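Local coordinates for protein phosphoribosylformylglycinamidine cyclo-ligase (Thermus thermophilus HB8, PDB 5AVM) that probably catalyses the ATP-dependent ring closure of formylglycinamidine ribonucleotide to 5-aminoimidazole ribonucleotide in de novo purine biosynthesis, at residues 85-98 against 221-233. Sequence-based numbering, arbitrary orientation.
Sequences NHSVNDLLAQGAEP and HRAYLKEFRLLWE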
ATOM      1  N   ASN B  85      -8.374  11.051   4.215  1.00 23.73           N
ATOM      2  CA  ASN B  85      -8.005  12.287   4.901  1.00 22.94           C
ATOM      3  C   ASN B  85      -6.646  12.205   5.580  1.00 22.27           C
ATOM      4  O   ASN B  85      -5.926  13.195   5.639  1.00 24.52           O
ATOM      5  CB  ASN B  85      -9.070  12.659   5.924  1.00 23.87           C
ATOM      6  CG  ASN B  85     -10.336  13.143   5.270  1.00 24.49           C
ATOM      7  OD1 ASN B  85     -10.439  13.137   4.042  1.00 24.21           O
ATOM      8  ND2 ASN B  85     -11.309  13.563   6.074  1.00 23.15           N
ATOM      9  N   HIS B  86      -6.300  11.032   6.101  1.00 20.01           N
ATOM     10  CA  HIS B  86      -5.011  10.836   6.747  1.00 19.62           C
ATOM     11  C   HIS B  86      -3.949  10.874   5.653  1.00 21.43           C
ATOM     12  O   HIS B  86      -2.853  11.396   5.847  1.00 20.88           O
ATOM     13  CB  HIS B  86      -5.007   9.488   7.473  1.00 19.88           C
ATOM     14  CG  HIS B  86      -3.735   9.179   8.204  1.00 20.33           C
ATOM     15  ND1 HIS B  86      -3.712   8.428   9.359  1.00 21.22           N
ATOM     16  CD2 HIS B  86      -2.442   9.452   7.911  1.00 20.69           C
ATOM     17  CE1 HIS B  86      -2.461   8.247   9.745  1.00 19.48           C
ATOM     18  NE2 HIS B  86      -1.671   8.857   8.882  1.00 20.51           N
ATOM     19  N   SER B  87      -4.294  10.324   4.491  1.00 22.69           N
ATOM     20  CA  SER B  87      -3.389  10.291   3.343  1.00 23.72           C
ATOM     21  C   SER B  87      -3.182  11.702   2.790  1.00 23.32           C
ATOM     22  O   SER B  87      -2.067  12.082   2.424  1.00 23.83           O
ATOM     23  CB  SER B  87      -3.956   9.381   2.236  1.00 25.53           C
ATOM     24  OG  SER B  87      -4.103   8.033   2.676  1.00 28.38           O
ATOM     25  N   VAL B  88      -4.261  12.473   2.723  1.00 21.98           N
ATOM     26  CA  VAL B  88      -4.189  13.835   2.226  1.00 20.99           C
ATOM     27  C   VAL B  88      -3.275  14.690   3.105  1.00 21.66           C
ATOM     28  O   VAL B  88      -2.471  15.468   2.595  1.00 23.40           O
ATOM     29  CB  VAL B  88      -5.604  14.476   2.158  1.00 21.22           C
ATOM     30  CG1 VAL B  88      -5.502  15.969   1.886  1.00 20.81           C
ATOM     31  CG2 VAL B  88      -6.424  13.807   1.063  1.00 20.02           C
ATOM     32  N   ASN B  89      -3.383  14.532   4.422  1.00 21.70           N
ATOM     33  CA  ASN B  89      -2.579  15.319   5.352  1.00 20.66           C
ATOM     34  C   ASN B  89      -1.097  14.996   5.329  1.00 20.07           C
ATOM     35  O   ASN B  89      -0.275  15.897   5.443  1.00 21.02           O
ATOM     36  CB  ASN B  89      -3.102  15.176   6.785  1.00 22.28           C
ATOM     37  CG  ASN B  89      -4.436  15.882   7.004  1.00 25.03           C
ATOM     38  OD1 ASN B  89      -4.970  16.537   6.096  1.00 26.03           O
ATOM     39  ND2 ASN B  89      -4.982  15.754   8.216  1.00 23.81           N
ATOM     40  N   ASP B  90      -0.745  13.722   5.204  1.00 21.80           N
ATOM     41  CA  ASP B  90       0.669  13.344   5.159  1.00 22.30           C
ATOM     42  C   ASP B  90       1.349  13.980   3.950  1.00 22.52           C
ATOM     43  O   ASP B  90       2.565  14.206   3.949  1.00 23.48           O
ATOM     44  CB  ASP B  90       0.815  11.820   5.105  1.00 22.58           C
ATOM     45  CG  ASP B  90       0.985  11.201   6.483  1.00 24.36           C
ATOM     46  OD1 ASP B  90       0.755  11.907   7.491  1.00 24.07           O
ATOM     47  OD2 ASP B  90       1.349  10.007   6.562  1.00 27.57           O
ATOM     48  N   LEU B  91       0.546  14.271   2.928  1.00 22.03           N
ATOM     49  CA  LEU B  91       1.034  14.889   1.705  1.00 22.94           C
ATOM     50  C   LEU B  91       1.077  16.408   1.884  1.00 23.43           C
ATOM     51  O   LEU B  91       2.029  17.056   1.453  1.00 22.96           O
ATOM     52  CB  LEU B  91       0.133  14.505   0.522  1.00 21.88           C
ATOM     53  CG  LEU B  91       0.820  13.841  -0.680  1.00 23.66           C
ATOM     54  CD1 LEU B  91       1.445  12.518  -0.273  1.00 23.01           C
ATOM     55  CD2 LEU B  91      -0.194  13.612  -1.777  1.00 23.85           C
ATOM     56  N   LEU B  92       0.055  16.975   2.529  1.00 24.05           N
ATOM     57  CA  LEU B  92       0.012  18.415   2.770  1.00 24.00           C
ATOM     58  C   LEU B  92       1.195  18.857   3.614  1.00 24.14           C
ATOM     59  O   LEU B  92       1.606  20.012   3.553  1.00 26.49           O
ATOM     60  CB  LEU B  92      -1.286  18.810   3.469  1.00 23.64           C
ATOM     61  CG  LEU B  92      -2.558  18.768   2.615  1.00 23.98           C
ATOM     62  CD1 LEU B  92      -3.772  19.028   3.504  1.00 23.99           C
ATOM     63  CD2 LEU B  92      -2.473  19.794   1.494  1.00 22.61           C
ATOM     64  N   ALA B  93       1.738  17.936   4.406  1.00 24.90           N
ATOM     65  CA  ALA B  93       2.894  18.227   5.251  1.00 25.31           C
ATOM     66  C   ALA B  93       4.129  18.426   4.380  1.00 26.97           C
ATOM     67  O   ALA B  93       5.068  19.119   4.766  1.00 29.19           O
ATOM     68  CB  ALA B  93       3.127  17.088   6.222  1.00 25.21           C
ATOM     69  N   GLN B  94       4.124  17.811   3.203  1.00 27.73           N
ATOM     70  CA  GLN B  94       5.235  17.927   2.261  1.00 28.81           C
ATOM     71  C   GLN B  94       5.101  19.198   1.412  1.00 28.01           C
ATOM     72  O   GLN B  94       6.081  19.705   0.867  1.00 28.18           O
ATOM     73  CB  GLN B  94       5.267  16.700   1.339  1.00 30.46           C
ATOM     74  CG  GLN B  94       5.447  15.374   2.065  1.00 32.74           C
ATOM     75  CD  GLN B  94       5.556  14.196   1.112  1.00 33.83           C
ATOM     76  OE1 GLN B  94       6.335  14.226   0.158  1.00 33.91           O
ATOM     77  NE2 GLN B  94       4.781  13.146   1.372  1.00 34.19           N
ATOM     78  N   GLY B  95       3.871  19.692   1.303  1.00 26.86           N
ATOM     79  CA  GLY B  95       3.583  20.885   0.528  1.00 24.61           C
ATOM     80  C   GLY B  95       2.886  20.542  -0.776  1.00 24.13           C
ATOM     81  O   GLY B  95       2.753  21.386  -1.661  1.00 24.64           O
ATOM     82  N   ALA B  96       2.401  19.312  -0.884  1.00 23.05           N
ATOM     83  CA  ALA B  96       1.768  18.862  -2.114  1.00 23.85           C
ATOM     84  C   ALA B  96       0.250  18.769  -2.135  1.00 25.06           C
ATOM     85  O   ALA B  96      -0.404  18.763  -1.094  1.00 25.39           O
ATOM     86  CB  ALA B  96       2.361  17.513  -2.517  1.00 22.36           C
ATOM     87  N   GLU B  97      -0.287  18.703  -3.354  1.00 27.12           N
ATOM     88  CA  GLU B  97      -1.722  18.562  -3.611  1.00 29.88           C
ATOM     89  C   GLU B  97      -1.938  17.142  -4.135  1.00 28.89           C
ATOM     90  O   GLU B  97      -1.079  16.591  -4.827  1.00 28.97           O
ATOM     91  CB  GLU B  97      -2.203  19.552  -4.677  1.00 32.65           C
ATOM     92  CG  GLU B  97      -2.176  21.002  -4.269  1.00 37.57           C
ATOM     93  CD  GLU B  97      -3.272  21.791  -4.945  1.00 41.21           C
ATOM     94  OE1 GLU B  97      -4.439  21.693  -4.493  1.00 41.44           O
ATOM     95  OE2 GLU B  97      -2.970  22.493  -5.936  1.00 43.91           O
ATOM     96  N   PRO B  98      -3.096  16.537  -3.826  1.00 29.04           N
ATOM     97  CA  PRO B  98      -3.372  15.173  -4.287  1.00 27.97           C
ATOM     98  C   PRO B  98      -3.638  15.031  -5.780  1.00 27.05           C
ATOM     99  O   PRO B  98      -4.258  15.898  -6.386  1.00 26.67           O
ATOM    100  CB  PRO B  98      -4.575  14.765  -3.437  1.00 27.89           C
ATOM    101  CG  PRO B  98      -5.305  16.053  -3.255  1.00 27.93           C
ATOM    102  CD  PRO B  98      -4.192  17.040  -2.974  1.00 28.46           C
ATOM    103  N   HIS B 221     -11.080  11.173  10.429  1.00 25.13           N
ATOM    104  CA  HIS B 221      -9.822  11.908  10.491  1.00 21.79           C
ATOM    105  C   HIS B 221     -10.091  13.176   9.664  1.00 20.68           C
ATOM    106  O   HIS B 221     -10.632  13.094   8.565  1.00 19.65           O
ATOM    107  CB  HIS B 221      -8.723  11.062   9.839  1.00 19.60           C
ATOM    108  CG  HIS B 221      -7.337  11.599  10.024  1.00 18.77           C
ATOM    109  ND1 HIS B 221      -6.371  10.926  10.741  1.00 19.42           N
ATOM    110  CD2 HIS B 221      -6.753  12.737   9.583  1.00 17.76           C
ATOM    111  CE1 HIS B 221      -5.252  11.628  10.735  1.00 16.25           C
ATOM    112  NE2 HIS B 221      -5.457  12.730  10.038  1.00 17.44           N
ATOM    113  N   ARG B 222      -9.729  14.341  10.191  1.00 20.58           N
ATOM    114  CA  ARG B 222      -9.970  15.598   9.486  1.00 21.72           C
ATOM    115  C   ARG B 222      -8.901  15.971   8.451  1.00 22.07           C
ATOM    116  O   ARG B 222      -7.702  15.932   8.739  1.00 21.73           O
ATOM    117  CB  ARG B 222     -10.112  16.727  10.508  1.00 22.25           C
ATOM    118  CG  ARG B 222     -10.454  18.082   9.929  1.00 25.16           C
ATOM    119  CD  ARG B 222     -10.891  19.028  11.036  1.00 28.03           C
ATOM    120  NE  ARG B 222     -12.159  18.593  11.619  1.00 33.31           N
ATOM    121  CZ  ARG B 222     -12.684  19.069  12.751  1.00 35.46           C
ATOM    122  NH1 ARG B 222     -12.050  20.005  13.445  1.00 35.84           N
ATOM    123  NH2 ARG B 222     -13.849  18.609  13.190  1.00 34.51           N
ATOM    124  N   ALA B 223      -9.348  16.342   7.251  1.00 22.30           N
ATOM    125  CA  ALA B 223      -8.452  16.753   6.173  1.00 22.38           C
ATOM    126  C   ALA B 223      -8.268  18.263   6.198  1.00 23.24           C
ATOM    127  O   ALA B 223      -9.221  19.003   6.437  1.00 24.17           O
ATOM    128  CB  ALA B 223      -9.021  16.335   4.827  1.00 22.14           C
ATOM    129  N   TYR B 224      -7.046  18.719   5.934  1.00 24.25           N
ATOM    130  CA  TYR B 224      -6.747  20.147   5.926  1.00 23.86           C
ATOM    131  C   TYR B 224      -6.420  20.688   4.540  1.00 24.62           C
ATOM    132  O   TYR B 224      -5.723  21.696   4.409  1.00 23.04           O
ATOM    133  CB  TYR B 224      -5.590  20.433   6.884  1.00 23.05           C
ATOM    134  CG  TYR B 224      -5.921  20.013   8.295  1.00 24.48           C
ATOM    135  CD1 TYR B 224      -6.909  20.674   9.025  1.00 24.03           C
ATOM    136  CD2 TYR B 224      -5.316  18.899   8.864  1.00 24.30           C
ATOM    137  CE1 TYR B 224      -7.290  20.229  10.283  1.00 25.99           C
ATOM    138  CE2 TYR B 224      -5.685  18.447  10.117  1.00 26.06           C
ATOM    139  CZ  TYR B 224      -6.673  19.112  10.820  1.00 26.44           C
ATOM    140  OH  TYR B 224      -7.043  18.642  12.057  1.00 29.56           O
ATOM    141  N   LEU B 225      -6.935  20.023   3.509  1.00 26.07           N
ATOM    142  CA  LEU B 225      -6.679  20.451   2.138  1.00 29.58           C
ATOM    143  C   LEU B 225      -7.293  21.835   1.890  1.00 31.45           C
ATOM    144  O   LEU B 225      -6.633  22.736   1.357  1.00 32.01           O
ATOM    145  CB  LEU B 225      -7.238  19.411   1.144  1.00 28.64           C
ATOM    146  CG  LEU B 225      -6.952  19.591  -0.362  1.00 27.97           C
ATOM    147  CD1 LEU B 225      -5.466  19.817  -0.598  1.00 23.92           C
ATOM    148  CD2 LEU B 225      -7.441  18.366  -1.127  1.00 26.30           C
ATOM    149  N   LYS B 226      -8.549  22.003   2.293  1.00 33.26           N
ATOM    150  CA  LYS B 226      -9.248  23.272   2.123  1.00 33.86           C
ATOM    151  C   LYS B 226      -8.437  24.390   2.784  1.00 33.00           C
ATOM    152  O   LYS B 226      -8.241  25.457   2.205  1.00 32.38           O
ATOM    153  CB  LYS B 226     -10.653  23.151   2.723  1.00 36.68           C
ATOM    154  CG  LYS B 226     -11.408  21.927   2.174  1.00 41.17           C
ATOM    155  CD  LYS B 226     -12.795  21.708   2.785  1.00 44.33           C
ATOM    156  CE  LYS B 226     -13.837  22.683   2.245  1.00 46.56           C
ATOM    157  NZ  LYS B 226     -15.196  22.413   2.807  1.00 47.87           N
ATOM    158  N   GLU B 227      -7.945  24.129   3.994  1.00 33.46           N
ATOM    159  CA  GLU B 227      -7.131  25.099   4.723  1.00 31.94           C
ATOM    160  C   GLU B 227      -5.947  25.537   3.872  1.00 32.10           C
ATOM    161  O   GLU B 227      -5.880  26.679   3.422  1.00 33.09           O
ATOM    162  CB  GLU B 227      -6.595  24.485   6.012  1.00 30.62           C
ATOM    163  CG  GLU B 227      -7.401  24.780   7.254  1.00 30.51           C
ATOM    164  CD  GLU B 227      -8.685  23.998   7.351  1.00 30.71           C
ATOM    165  OE1 GLU B 227      -8.880  23.063   6.548  1.00 30.17           O
ATOM    166  OE2 GLU B 227      -9.494  24.316   8.251  1.00 31.91           O
ATOM    167  N   PHE B 228      -5.016  24.607   3.663  1.00 31.79           N
ATOM    168  CA  PHE B 228      -3.809  24.845   2.879  1.00 29.93           C
ATOM    169  C   PHE B 228      -4.049  25.620   1.597  1.00 31.13           C
ATOM    170  O   PHE B 228      -3.306  26.548   1.283  1.00 32.69           O
ATOM    171  CB  PHE B 228      -3.118  23.516   2.551  1.00 25.64           C
ATOM    172  CG  PHE B 228      -2.254  23.002   3.661  1.00 23.53           C
ATOM    173  CD1 PHE B 228      -2.817  22.541   4.844  1.00 22.79           C
ATOM    174  CD2 PHE B 228      -0.867  23.038   3.552  1.00 23.22           C
ATOM    175  CE1 PHE B 228      -2.005  22.126   5.913  1.00 22.78           C
ATOM    176  CE2 PHE B 228      -0.048  22.626   4.615  1.00 22.78           C
ATOM    177  CZ  PHE B 228      -0.621  22.171   5.797  1.00 21.06           C
ATOM    178  N   ARG B 229      -5.079  25.245   0.850  1.00 32.36           N
ATOM    179  CA  ARG B 229      -5.373  25.943  -0.390  1.00 33.78           C
ATOM    180  C   ARG B 229      -5.645  27.418  -0.122  1.00 33.82           C
ATOM    181  O   ARG B 229      -5.224  28.284  -0.885  1.00 33.11           O
ATOM    182  CB  ARG B 229      -6.549  25.274  -1.106  1.00 34.00           C
ATOM    183  CG  ARG B 229      -6.123  24.020  -1.868  1.00 37.04           C
ATOM    184  CD  ARG B 229      -7.300  23.215  -2.401  1.00 40.51           C
ATOM    185  NE  ARG B 229      -6.872  22.113  -3.268  1.00 41.54           N
ATOM    186  CZ  ARG B 229      -7.668  21.120  -3.664  1.00 43.72           C
ATOM    187  NH1 ARG B 229      -8.935  21.087  -3.266  1.00 43.98           N
ATOM    188  NH2 ARG B 229      -7.201  20.161  -4.459  1.00 42.43           N
ATOM    189  N   LEU B 230      -6.323  27.704   0.983  1.00 34.38           N
ATOM    190  CA  LEU B 230      -6.626  29.083   1.340  1.00 35.51           C
ATOM    191  C   LEU B 230      -5.340  29.855   1.587  1.00 35.45           C
ATOM    192  O   LEU B 230      -5.246  31.040   1.267  1.00 36.26           O
ATOM    193  CB  LEU B 230      -7.486  29.135   2.602  1.00 37.46           C
ATOM    194  CG  LEU B 230      -8.862  28.477   2.528  1.00 37.61           C
ATOM    195  CD1 LEU B 230      -9.537  28.587   3.889  1.00 37.97           C
ATOM    196  CD2 LEU B 230      -9.696  29.150   1.443  1.00 38.05           C
ATOM    197  N   LEU B 231      -4.355  29.181   2.169  1.00 34.38           N
ATOM    198  CA  LEU B 231      -3.075  29.810   2.451  1.00 34.48           C
ATOM    199  C   LEU B 231      -2.220  29.895   1.192  1.00 35.68           C
ATOM    200  O   LEU B 231      -1.475  30.853   1.001  1.00 35.30           O
ATOM    201  CB  LEU B 231      -2.334  29.025   3.525  1.00 33.45           C
ATOM    202  CG  LEU B 231      -3.020  28.990   4.888  1.00 32.83           C
ATOM    203  CD1 LEU B 231      -2.293  28.002   5.780  1.00 32.98           C
ATOM    204  CD2 LEU B 231      -3.029  30.378   5.502  1.00 31.39           C
ATOM    205  N   TRP B 232      -2.323  28.886   0.334  1.00 36.89           N
ATOM    206  CA  TRP B 232      -1.554  28.895  -0.900  1.00 38.49           C
ATOM    207  C   TRP B 232      -2.053  30.017  -1.808  1.00 40.79           C
ATOM    208  O   TRP B 232      -1.265  30.809  -2.327  1.00 41.43           O
ATOM    209  CB  TRP B 232      -1.664  27.545  -1.623  1.00 36.30           C
ATOM    210  CG  TRP B 232      -0.935  26.421  -0.934  1.00 35.43           C
ATOM    211  CD1 TRP B 232       0.206  26.520  -0.183  1.00 34.46           C
ATOM    212  CD2 TRP B 232      -1.261  25.025  -0.982  1.00 33.88           C
ATOM    213  NE1 TRP B 232       0.609  25.274   0.234  1.00 34.11           N
ATOM    214  CE2 TRP B 232      -0.272  24.338  -0.243  1.00 33.03           C
ATOM    215  CE3 TRP B 232      -2.291  24.287  -1.579  1.00 34.34           C
ATOM    216  CZ2 TRP B 232      -0.283  22.948  -0.084  1.00 31.72           C
ATOM    217  CZ3 TRP B 232      -2.301  22.900  -1.421  1.00 33.22           C
ATOM    218  CH2 TRP B 232      -1.301  22.249  -0.678  1.00 32.35           C
ATOM    219  N   GLU B 233      -3.368  30.090  -1.986  1.00 42.81           N
ATOM    220  CA  GLU B 233      -3.953  31.112  -2.837  1.00 44.31           C
ATOM    221  C   GLU B 233      -3.658  32.503  -2.311  1.00 44.56           C
ATOM    222  O   GLU B 233      -3.714  33.475  -3.060  1.00 45.70           O
ATOM    223  CB  GLU B 233      -5.460  30.904  -2.952  1.00 46.44           C
ATOM    224  CG  GLU B 233      -5.827  29.582  -3.600  1.00 51.76           C
ATOM    225  CD  GLU B 233      -7.255  29.550  -4.116  1.00 54.48           C
ATOM    226  OE1 GLU B 233      -7.609  30.433  -4.931  1.00 55.10           O
ATOM    227  OE2 GLU B 233      -8.019  28.639  -3.716  1.00 54.61           O
TER
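Asn89 reads the backbone of the 221-224 segment with both ends of its amide. ND2 donates to Arg222 O at 2.8 Å, that oxygen lying somewhat out of the amide plane. OD1 accepts from Tyr224 N on an in-plane lone pair at 3.0 Å. CG lies anti to the carbonyl carbon (chi1 -71°), which turns the amide across to the facing chain, its plane within 19° of the Tyr224 ring. One turn earlier, Asn85 ND2 donates to His221 O at 2.6 Å, the acceptor lying almost in its amide plane, and its CG rests on Ala223 CB. The two asparagines thus satisfy two successive carbonyls and the amide of the N-cap residue of helix 225-233. Were Asn89 an alanine, Arg222 O and Tyr224 N would probably both lose these partners, and the turn leading into helix 225-233 would be freer to shift.

His86 CB sits over a face of the His221 ring, 3.9 Å from its centroid, and ND1 of both rings is hydrogen-bonded to Thr187 OG1. Further along, Leu92 lies between helices 85-92 and 225-233, whose axes approach to 10.8 Å: CB is centred over the Phe228 ring, 4° off its normal, CD1 packs on the Tyr224-Leu225 backbone, and CD2 reaches Trp232 CH2 at 3.5 Å. After the Schellman turn at Gly95, Pro98 CG meets Leu225 CD2 tip to tip. Glu97 lays CG against Trp232 CZ3, and its chain is bent at chi2, which brings OE1 to Arg229 NE in a salt bridge (2.8 Å), in the guanidinium plane, with a weak second bond from NH2.

Between the N- and C-terminal AIR synthase domains, the buried asparagine amides thus fix the 221-224 backbone by directional bonds, while apolar packing of Leu92 and Leu225 and the Glu97-Arg229 bridge hold helix 225-233 against the N-terminal domain.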